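Local coordinates for protein alpha-rhamnosidase (Dictyoglomus thermophilum, PDB 6I60) that probably hydrolyses terminal non-reducing alpha-L-rhamnose residues from alpha-L-rhamnosides, at residues F53-R58 and T67-I72; F33-E38 and P128-N133. All coordinates share one frame; numbering follows the deposited sequence.

Interaction 1: residues F53-R58 and T67-I72; sequences FSWKLR and TAYQVI
W55 and Y69 meet in the interior of an immunoglobulin-like beta sandwich, each reaching inward from a different sheet: W55 from strand 52-56, Y69 from strand 68-74. Their CA atoms are 10.5 Å apart, and no hydrogen bond joins the two segments, so side chains alone bridge the gap.

The contact is aromatic and apolar. The six-membered ring of W55 and the phenol ring of Y69 have centroids 5.3 Å apart and planes inclined at 51°, an oblique pair, intermediate between a parallel and a T-shaped arrangement. The side chains cross at about a right angle, and the far rim of the indole, CZ2 and CH2, meets the inner part of the tyrosine rather than its hydroxyl. Y69 has CG between its backbone N and carbonyl carbon (chi1 72°), which lays the near part of the ring, CG and CD1, alongside the indole while the hydroxyl extends past it. I100 touches both side chains. At Y69, replacement by alanine would probably open a gap beside the indole and remove the ring that CZ2 and CH2 of W55 lie against, leaving the indole less firmly placed.

Polar contacts lie at the margins. The indole NE1 is hydrogen-bonded to OE1 of Q66, which ties down the pyrrole side of the ring. Next to Q66, T67 and A68 both face W120 in a classic beta bulge.

W55 CZ2 lies 3.7 Å from Y69 CG. The closest approach is W55 CH2 to Y69 CD1, at 3.6 Å.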
ATOM      1  N   PHE A  53     -17.819   9.697   2.362  1.00 52.14           N
ATOM      2  CA  PHE A  53     -17.526  11.112   2.177  1.00 55.61           C
ATOM      3  C   PHE A  53     -16.650  11.610   3.320  1.00 54.75           C
ATOM      4  O   PHE A  53     -16.804  11.176   4.466  1.00 47.97           O
ATOM      5  CB  PHE A  53     -18.814  11.941   2.110  1.00 61.70           C
ATOM      6  CG  PHE A  53     -19.640  11.685   0.880  1.00 60.58           C
ATOM      7  CD1 PHE A  53     -19.399  12.386  -0.291  1.00 58.47           C
ATOM      8  CD2 PHE A  53     -20.655  10.744   0.894  1.00 61.95           C
ATOM      9  CE1 PHE A  53     -20.156  12.153  -1.425  1.00 57.87           C
ATOM     10  CE2 PHE A  53     -21.416  10.504  -0.236  1.00 62.88           C
ATOM     11  CZ  PHE A  53     -21.165  11.211  -1.396  1.00 65.09           C
ATOM     12  N   SER A  54     -15.735  12.524   3.003  1.00 53.19           N
ATOM     13  CA  SER A  54     -14.813  13.051   3.996  1.00 51.69           C
ATOM     14  C   SER A  54     -14.435  14.477   3.625  1.00 49.81           C
ATOM     15  O   SER A  54     -14.591  14.903   2.477  1.00 43.85           O
ATOM     16  CB  SER A  54     -13.559  12.176   4.119  1.00 49.83           C
ATOM     17  OG  SER A  54     -13.163  11.674   2.854  1.00 48.23           O
ATOM     18  N   TRP A  55     -13.931  15.210   4.617  1.00 49.72           N
ATOM     19  CA  TRP A  55     -13.533  16.598   4.424  1.00 49.06           C
ATOM     20  C   TRP A  55     -12.616  17.016   5.563  1.00 47.71           C
ATOM     21  O   TRP A  55     -12.620  16.415   6.640  1.00 50.86           O
ATOM     22  CB  TRP A  55     -14.748  17.528   4.355  1.00 52.18           C
ATOM     23  CG  TRP A  55     -15.652  17.398   5.540  1.00 51.96           C
ATOM     24  CD1 TRP A  55     -15.496  17.989   6.760  1.00 51.11           C
ATOM     25  CD2 TRP A  55     -16.850  16.617   5.622  1.00 49.68           C
ATOM     26  NE1 TRP A  55     -16.525  17.627   7.597  1.00 51.38           N
ATOM     27  CE2 TRP A  55     -17.370  16.785   6.922  1.00 49.66           C
ATOM     28  CE3 TRP A  55     -17.535  15.795   4.723  1.00 44.49           C
ATOM     29  CZ2 TRP A  55     -18.541  16.163   7.342  1.00 49.21           C
ATOM     30  CZ3 TRP A  55     -18.694  15.178   5.142  1.00 47.52           C
ATOM     31  CH2 TRP A  55     -19.187  15.366   6.439  1.00 52.29           C
ATOM     32  N   LYS A  56     -11.837  18.064   5.309  1.00 49.30           N
ATOM     33  CA  LYS A  56     -10.943  18.657   6.292  1.00 47.85           C
ATOM     34  C   LYS A  56     -11.444  20.041   6.686  1.00 47.28           C
ATOM     35  O   LYS A  56     -12.237  20.664   5.974  1.00 48.53           O
ATOM     36  CB  LYS A  56      -9.512  18.748   5.748  1.00 46.70           C
ATOM     37  CG  LYS A  56      -8.910  17.405   5.373  1.00 43.78           C
ATOM     38  CD  LYS A  56      -7.629  17.573   4.571  1.00 52.79           C
ATOM     39  CE  LYS A  56      -6.990  16.226   4.260  1.00 51.78           C
ATOM     40  NZ  LYS A  56      -6.641  15.475   5.500  1.00 53.57           N
ATOM     41  N   LEU A  57     -10.968  20.525   7.832  1.00 47.42           N
ATOM     42  CA  LEU A  57     -11.472  21.761   8.411  1.00 49.55           C
ATOM     43  C   LEU A  57     -10.330  22.719   8.717  1.00 47.91           C
ATOM     44  O   LEU A  57      -9.191  22.307   8.949  1.00 56.96           O
ATOM     45  CB  LEU A  57     -12.270  21.489   9.691  1.00 51.88           C
ATOM     46  CG  LEU A  57     -13.450  20.532   9.525  1.00 49.87           C
ATOM     47  CD1 LEU A  57     -14.029  20.157  10.876  1.00 47.35           C
ATOM     48  CD2 LEU A  57     -14.507  21.153   8.630  1.00 49.20           C
ATOM     49  N   ARG A  58     -10.661  24.009   8.723  1.00 46.24           N
ATOM     50  CA  ARG A  58      -9.710  25.072   9.019  1.00 53.16           C
ATOM     51  C   ARG A  58     -10.469  26.227   9.654  1.00 59.25           C
ATOM     52  O   ARG A  58     -11.535  26.612   9.165  1.00 63.26           O
ATOM     53  CB  ARG A  58      -8.983  25.537   7.750  1.00 48.74           C
ATOM     54  CG  ARG A  58      -8.238  26.856   7.903  1.00 63.88           C
ATOM     55  CD  ARG A  58      -6.785  26.722   7.472  1.00 73.90           C
ATOM     56  NE  ARG A  58      -6.193  28.011   7.118  1.00 74.98           N
ATOM     57  CZ  ARG A  58      -5.051  28.151   6.452  1.00 80.94           C
ATOM     58  NH1 ARG A  58      -4.369  27.080   6.065  1.00 79.57           N
ATOM     59  NH2 ARG A  58      -4.589  29.362   6.173  1.00 73.70           N
ATOM     60  N   THR A  67     -18.828  20.532  15.618  1.00 58.88           N
ATOM     61  CA  THR A  67     -19.953  20.059  16.411  1.00 57.57           C
ATOM     62  C   THR A  67     -21.139  19.603  15.575  1.00 56.25           C
ATOM     63  O   THR A  67     -21.983  18.863  16.087  1.00 59.54           O
ATOM     64  CB  THR A  67     -20.428  21.152  17.377  1.00 49.55           C
ATOM     65  OG1 THR A  67     -20.824  22.310  16.633  1.00 51.47           O
ATOM     66  CG2 THR A  67     -19.314  21.526  18.340  1.00 51.85           C
ATOM     67  N   ALA A  68     -21.224  20.018  14.313  1.00 54.64           N
ATOM     68  CA  ALA A  68     -22.323  19.613  13.450  1.00 61.68           C
ATOM     69  C   ALA A  68     -21.893  19.759  11.998  1.00 60.04           C
ATOM     70  O   ALA A  68     -21.028  20.576  11.674  1.00 60.02           O
ATOM     71  CB  ALA A  68     -23.587  20.440  13.718  1.00 55.97           C
ATOM     72  N   TYR A  69     -22.507  18.957  11.131  1.00 58.11           N
ATOM     73  CA  TYR A  69     -22.248  19.021   9.700  1.00 56.33           C
ATOM     74  C   TYR A  69     -23.553  18.821   8.939  1.00 56.99           C
ATOM     75  O   TYR A  69     -24.551  18.348   9.486  1.00 60.16           O
ATOM     76  CB  TYR A  69     -21.211  17.974   9.257  1.00 50.29           C
ATOM     77  CG  TYR A  69     -21.724  16.548   9.279  1.00 56.07           C
ATOM     78  CD1 TYR A  69     -22.341  15.989   8.164  1.00 51.08           C
ATOM     79  CD2 TYR A  69     -21.590  15.763  10.415  1.00 59.02           C
ATOM     80  CE1 TYR A  69     -22.813  14.692   8.185  1.00 49.86           C
ATOM     81  CE2 TYR A  69     -22.056  14.463  10.443  1.00 58.39           C
ATOM     82  CZ  TYR A  69     -22.669  13.934   9.327  1.00 57.54           C
ATOM     83  OH  TYR A  69     -23.136  12.639   9.355  1.00 56.56           O
ATOM     84  N   GLN A  70     -23.527  19.187   7.661  1.00 51.83           N
ATOM     85  CA  GLN A  70     -24.656  18.957   6.766  1.00 53.35           C
ATOM     86  C   GLN A  70     -24.124  18.866   5.346  1.00 53.76           C
ATOM     87  O   GLN A  70     -23.499  19.813   4.861  1.00 55.43           O
ATOM     88  CB  GLN A  70     -25.696  20.073   6.872  1.00 58.32           C
ATOM     89  CG  GLN A  70     -26.817  19.945   5.850  1.00 60.72           C
ATOM     90  CD  GLN A  70     -27.524  21.258   5.588  1.00 59.08           C
ATOM     91  OE1 GLN A  70     -27.273  22.255   6.262  1.00 66.28           O
ATOM     92  NE2 GLN A  70     -28.419  21.263   4.607  1.00 57.33           N
ATOM     93  N   VAL A  71     -24.370  17.741   4.684  1.00 52.67           N
ATOM     94  CA  VAL A  71     -23.927  17.522   3.312  1.00 54.75           C
ATOM     95  C   VAL A  71     -25.156  17.411   2.424  1.00 58.41           C
ATOM     96  O   VAL A  71     -26.132  16.738   2.778  1.00 61.48           O
ATOM     97  CB  VAL A  71     -23.030  16.275   3.197  1.00 47.59           C
ATOM     98  CG1 VAL A  71     -23.634  15.104   3.943  1.00 59.94           C
ATOM     99  CG2 VAL A  71     -22.799  15.916   1.738  1.00 58.59           C
ATOM    100  N   ILE A  72     -25.122  18.094   1.286  1.00 60.66           N
ATOM    101  CA  ILE A  72     -26.214  18.094   0.323  1.00 57.19           C
ATOM    102  C   ILE A  72     -25.721  17.401  -0.935  1.00 58.65           C
ATOM    103  O   ILE A  72     -24.639  17.728  -1.440  1.00 58.88           O
ATOM    104  CB  ILE A  72     -26.683  19.525   0.011  1.00 61.70           C
ATOM    105  CG1 ILE A  72     -27.423  20.109   1.216  1.00 66.16           C
ATOM    106  CG2 ILE A  72     -27.536  19.542  -1.247  1.00 57.82           C
ATOM    107  CD1 ILE A  72     -28.389  21.224   0.879  1.00 69.27           C
TER

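Interaction 2: residues F33-E38 and P128-N133; sequences FDLKCE and PFSVVN
A small buried contact, mostly of van der Waals type, sets L35 against S130 and N133 where the edge strand 35-37 lies over the loop that leads into strand 133-137. The isobutyl group of L35 does most of the work. Its CD2 approaches S130 OG at 3.4 Å, while CD1 lies against S130 CB at 3.8 Å. Nearer the backbone, the carboxamide of N133 sits by the first carbon of the same side chain, with L35 CB 3.8 Å from N133 OD1. CG of L35 is anti to the carbonyl carbon (chi1 -85°), which sends the branch toward S130; CB, set by the backbone, faces N133.

L35 thus fills space between the two sheets of the immunoglobulin-like sandwich, where W55 of its own sheet and W115 and V117 of the opposite one also touch it. D34, with phi and psi of 54° and 54°, turns the chain just before it.

The hydroxyl of S130 is bonded away from L35: OG accepts a hydrogen bond from V117 N of strand 112-120 and makes a weak one to V131 O, 3.4 Å away. N133 ND2 comes within 3.1 Å of L35 O, but the angle is too poor for a hydrogen bond; the backbone of N133 pairs with W115. At the far end of the segment, E38 forms a salt bridge through OE1 to NH1 of R528 in helix 524-535, and OE2 accepts a hydrogen bond from I52 N.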
ATOM      1  N   PHE A  33     -12.731  21.913   3.229  1.00 49.98           N
ATOM      2  CA  PHE A  33     -11.886  21.809   2.050  1.00 52.81           C
ATOM      3  C   PHE A  33     -11.384  20.380   1.904  1.00 47.10           C
ATOM      4  O   PHE A  33     -11.521  19.551   2.809  1.00 41.00           O
ATOM      5  CB  PHE A  33     -10.704  22.791   2.119  1.00 47.24           C
ATOM      6  CG  PHE A  33      -9.751  22.518   3.248  1.00 45.71           C
ATOM      7  CD1 PHE A  33     -10.018  22.981   4.526  1.00 49.41           C
ATOM      8  CD2 PHE A  33      -8.584  21.802   3.031  1.00 48.50           C
ATOM      9  CE1 PHE A  33      -9.141  22.731   5.566  1.00 52.14           C
ATOM     10  CE2 PHE A  33      -7.704  21.550   4.067  1.00 49.08           C
ATOM     11  CZ  PHE A  33      -7.982  22.014   5.337  1.00 47.16           C
ATOM     12  N   ASP A  34     -10.791  20.107   0.742  1.00 45.50           N
ATOM     13  CA  ASP A  34     -10.263  18.785   0.404  1.00 55.92           C
ATOM     14  C   ASP A  34     -11.338  17.713   0.566  1.00 51.73           C
ATOM     15  O   ASP A  34     -11.162  16.710   1.264  1.00 56.27           O
ATOM     16  CB  ASP A  34      -9.023  18.456   1.239  1.00 53.83           C
ATOM     17  CG  ASP A  34      -8.225  17.298   0.665  1.00 64.53           C
ATOM     18  OD1 ASP A  34      -8.580  16.808  -0.429  1.00 65.73           O
ATOM     19  OD2 ASP A  34      -7.246  16.871   1.314  1.00 71.94           O
ATOM     20  N   LEU A  35     -12.470  17.938  -0.091  1.00 46.84           N
ATOM     21  CA  LEU A  35     -13.601  17.025  -0.001  1.00 54.92           C
ATOM     22  C   LEU A  35     -13.327  15.792  -0.853  1.00 57.38           C
ATOM     23  O   LEU A  35     -13.060  15.904  -2.056  1.00 57.70           O
ATOM     24  CB  LEU A  35     -14.884  17.725  -0.444  1.00 50.70           C
ATOM     25  CG  LEU A  35     -15.591  18.538   0.642  1.00 52.80           C
ATOM     26  CD1 LEU A  35     -14.965  19.917   0.777  1.00 54.73           C
ATOM     27  CD2 LEU A  35     -17.071  18.650   0.329  1.00 46.41           C
ATOM     28  N   LYS A  36     -13.394  14.618  -0.232  1.00 50.04           N
ATOM     29  CA  LYS A  36     -13.072  13.362  -0.893  1.00 52.12           C
ATOM     30  C   LYS A  36     -14.277  12.434  -0.846  1.00 54.11           C
ATOM     31  O   LYS A  36     -14.905  12.272   0.205  1.00 54.71           O
ATOM     32  CB  LYS A  36     -11.862  12.690  -0.235  1.00 52.32           C
ATOM     33  CG  LYS A  36     -10.656  13.600  -0.072  1.00 59.20           C
ATOM     34  CD  LYS A  36      -9.365  12.893  -0.453  1.00 55.93           C
ATOM     35  CE  LYS A  36      -8.184  13.441   0.335  1.00 63.55           C
ATOM     36  NZ  LYS A  36      -7.964  12.689   1.604  1.00 62.13           N
ATOM     37  N   CYS A  37     -14.597  11.839  -1.990  1.00 51.95           N
ATOM     38  CA  CYS A  37     -15.549  10.742  -2.075  1.00 48.34           C
ATOM     39  C   CYS A  37     -14.776   9.470  -2.384  1.00 47.83           C
ATOM     40  O   CYS A  37     -13.982   9.440  -3.329  1.00 51.44           O
ATOM     41  CB  CYS A  37     -16.606  11.001  -3.149  1.00 54.50           C
ATOM     42  SG  CYS A  37     -17.717   9.607  -3.430  1.00 54.10           S
ATOM     43  N   GLU A  38     -15.000   8.430  -1.579  1.00 49.30           N
ATOM     44  CA  GLU A  38     -14.194   7.210  -1.633  1.00 53.23           C
ATOM     45  C   GLU A  38     -12.712   7.514  -1.419  1.00 51.91           C
ATOM     46  O   GLU A  38     -11.843   6.855  -1.995  1.00 53.30           O
ATOM     47  CB  GLU A  38     -14.405   6.453  -2.948  1.00 50.49           C
ATOM     48  CG  GLU A  38     -15.713   5.680  -3.017  1.00 55.68           C
ATOM     49  CD  GLU A  38     -15.835   4.647  -1.913  1.00 58.91           C
ATOM     50  OE1 GLU A  38     -15.383   3.499  -2.118  1.00 56.70           O
ATOM     51  OE2 GLU A  38     -16.379   4.987  -0.840  1.00 58.71           O
ATOM     52  N   PRO A 128     -19.958  28.737   5.657  1.00 58.29           N
ATOM     53  CA  PRO A 128     -20.476  28.709   4.284  1.00 55.71           C
ATOM     54  C   PRO A 128     -20.338  27.326   3.668  1.00 56.36           C
ATOM     55  O   PRO A 128     -19.621  26.452   4.159  1.00 60.93           O
ATOM     56  CB  PRO A 128     -19.612  29.740   3.549  1.00 49.16           C
ATOM     57  CG  PRO A 128     -19.042  30.603   4.622  1.00 60.86           C
ATOM     58  CD  PRO A 128     -18.868  29.715   5.814  1.00 59.82           C
ATOM     59  N   PHE A 129     -21.053  27.133   2.564  1.00 57.35           N
ATOM     60  CA  PHE A 129     -21.005  25.861   1.861  1.00 61.38           C
ATOM     61  C   PHE A 129     -19.658  25.682   1.174  1.00 61.07           C
ATOM     62  O   PHE A 129     -19.021  26.644   0.739  1.00 63.34           O
ATOM     63  CB  PHE A 129     -22.134  25.772   0.834  1.00 64.77           C
ATOM     64  CG  PHE A 129     -23.326  24.988   1.307  1.00 66.80           C
ATOM     65  CD1 PHE A 129     -23.243  23.617   1.492  1.00 63.05           C
ATOM     66  CD2 PHE A 129     -24.530  25.621   1.565  1.00 65.27           C
ATOM     67  CE1 PHE A 129     -24.338  22.895   1.928  1.00 61.74           C
ATOM     68  CE2 PHE A 129     -25.629  24.904   1.999  1.00 60.69           C
ATOM     69  CZ  PHE A 129     -25.532  23.539   2.181  1.00 63.54           C
ATOM     70  N   SER A 130     -19.222  24.429   1.088  1.00 61.73           N
ATOM     71  CA  SER A 130     -17.982  24.116   0.402  1.00 59.51           C
ATOM     72  C   SER A 130     -18.156  24.264  -1.107  1.00 61.45           C
ATOM     73  O   SER A 130     -19.267  24.411  -1.625  1.00 65.71           O
ATOM     74  CB  SER A 130     -17.531  22.697   0.738  1.00 59.62           C
ATOM     75  OG  SER A 130     -18.314  21.748   0.034  1.00 52.25           O
ATOM     76  N   VAL A 131     -17.031  24.228  -1.820  1.00 60.53           N
ATOM     77  CA  VAL A 131     -17.075  24.250  -3.274  1.00 55.40           C
ATOM     78  C   VAL A 131     -17.684  22.948  -3.774  1.00 61.61           C
ATOM     79  O   VAL A 131     -17.387  21.862  -3.257  1.00 65.37           O
ATOM     80  CB  VAL A 131     -15.666  24.481  -3.849  1.00 50.97           C
ATOM     81  CG1 VAL A 131     -15.580  23.997  -5.287  1.00 53.59           C
ATOM     82  CG2 VAL A 131     -15.296  25.955  -3.756  1.00 59.31           C
ATOM     83  N   VAL A 132     -18.565  23.055  -4.772  1.00 65.30           N
ATOM     84  CA  VAL A 132     -19.279  21.890  -5.283  1.00 63.18           C
ATOM     85  C   VAL A 132     -18.280  20.866  -5.803  1.00 57.60           C
ATOM     86  O   VAL A 132     -17.491  21.148  -6.713  1.00 60.89           O
ATOM     87  CB  VAL A 132     -20.272  22.306  -6.373  1.00 53.76           C
ATOM     88  CG1 VAL A 132     -20.846  21.080  -7.068  1.00 51.60           C
ATOM     89  CG2 VAL A 132     -21.379  23.160  -5.776  1.00 57.97           C
ATOM     90  N   ASN A 133     -18.303  19.672  -5.218  1.00 54.90           N
ATOM     91  CA  ASN A 133     -17.491  18.559  -5.677  1.00 56.97           C
ATOM     92  C   ASN A 133     -18.349  17.620  -6.524  1.00 63.36           C
ATOM     93  O   ASN A 133     -19.530  17.871  -6.777  1.00 65.75           O
ATOM     94  CB  ASN A 133     -16.859  17.831  -4.490  1.00 56.70           C
ATOM     95  CG  ASN A 133     -15.470  18.348  -4.165  1.00 60.46           C
ATOM     96  OD1 ASN A 133     -15.303  19.499  -3.758  1.00 47.52           O
ATOM     97  ND2 ASN A 133     -14.464  17.500  -4.351  1.00 58.89           N
TER

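Interactions 1 and 2 lie side by side in the N-terminal immunoglobulin domain, their centres about 8 Å apart. They are joined through the backbone: strands 52-56 and 35-37 are antiparallel neighbours, with probable hydrogen bonds from K56 N to F33 O and from S54 N to K36 O, both 2.9 Å. Inside the sandwich L35 stands between the indole of interaction 1 and the polar side chains of S130 and N133. The contact centres lie about 27 Å (interaction 1) and about 25 Å (interaction 2) from the centre of the chain, on the same side of it. Neither includes Y656, E659 or L660, the 2-(2-ethoxyethoxy)ethanol pocket residues, which belong to the six-hairpin glycosidase domain.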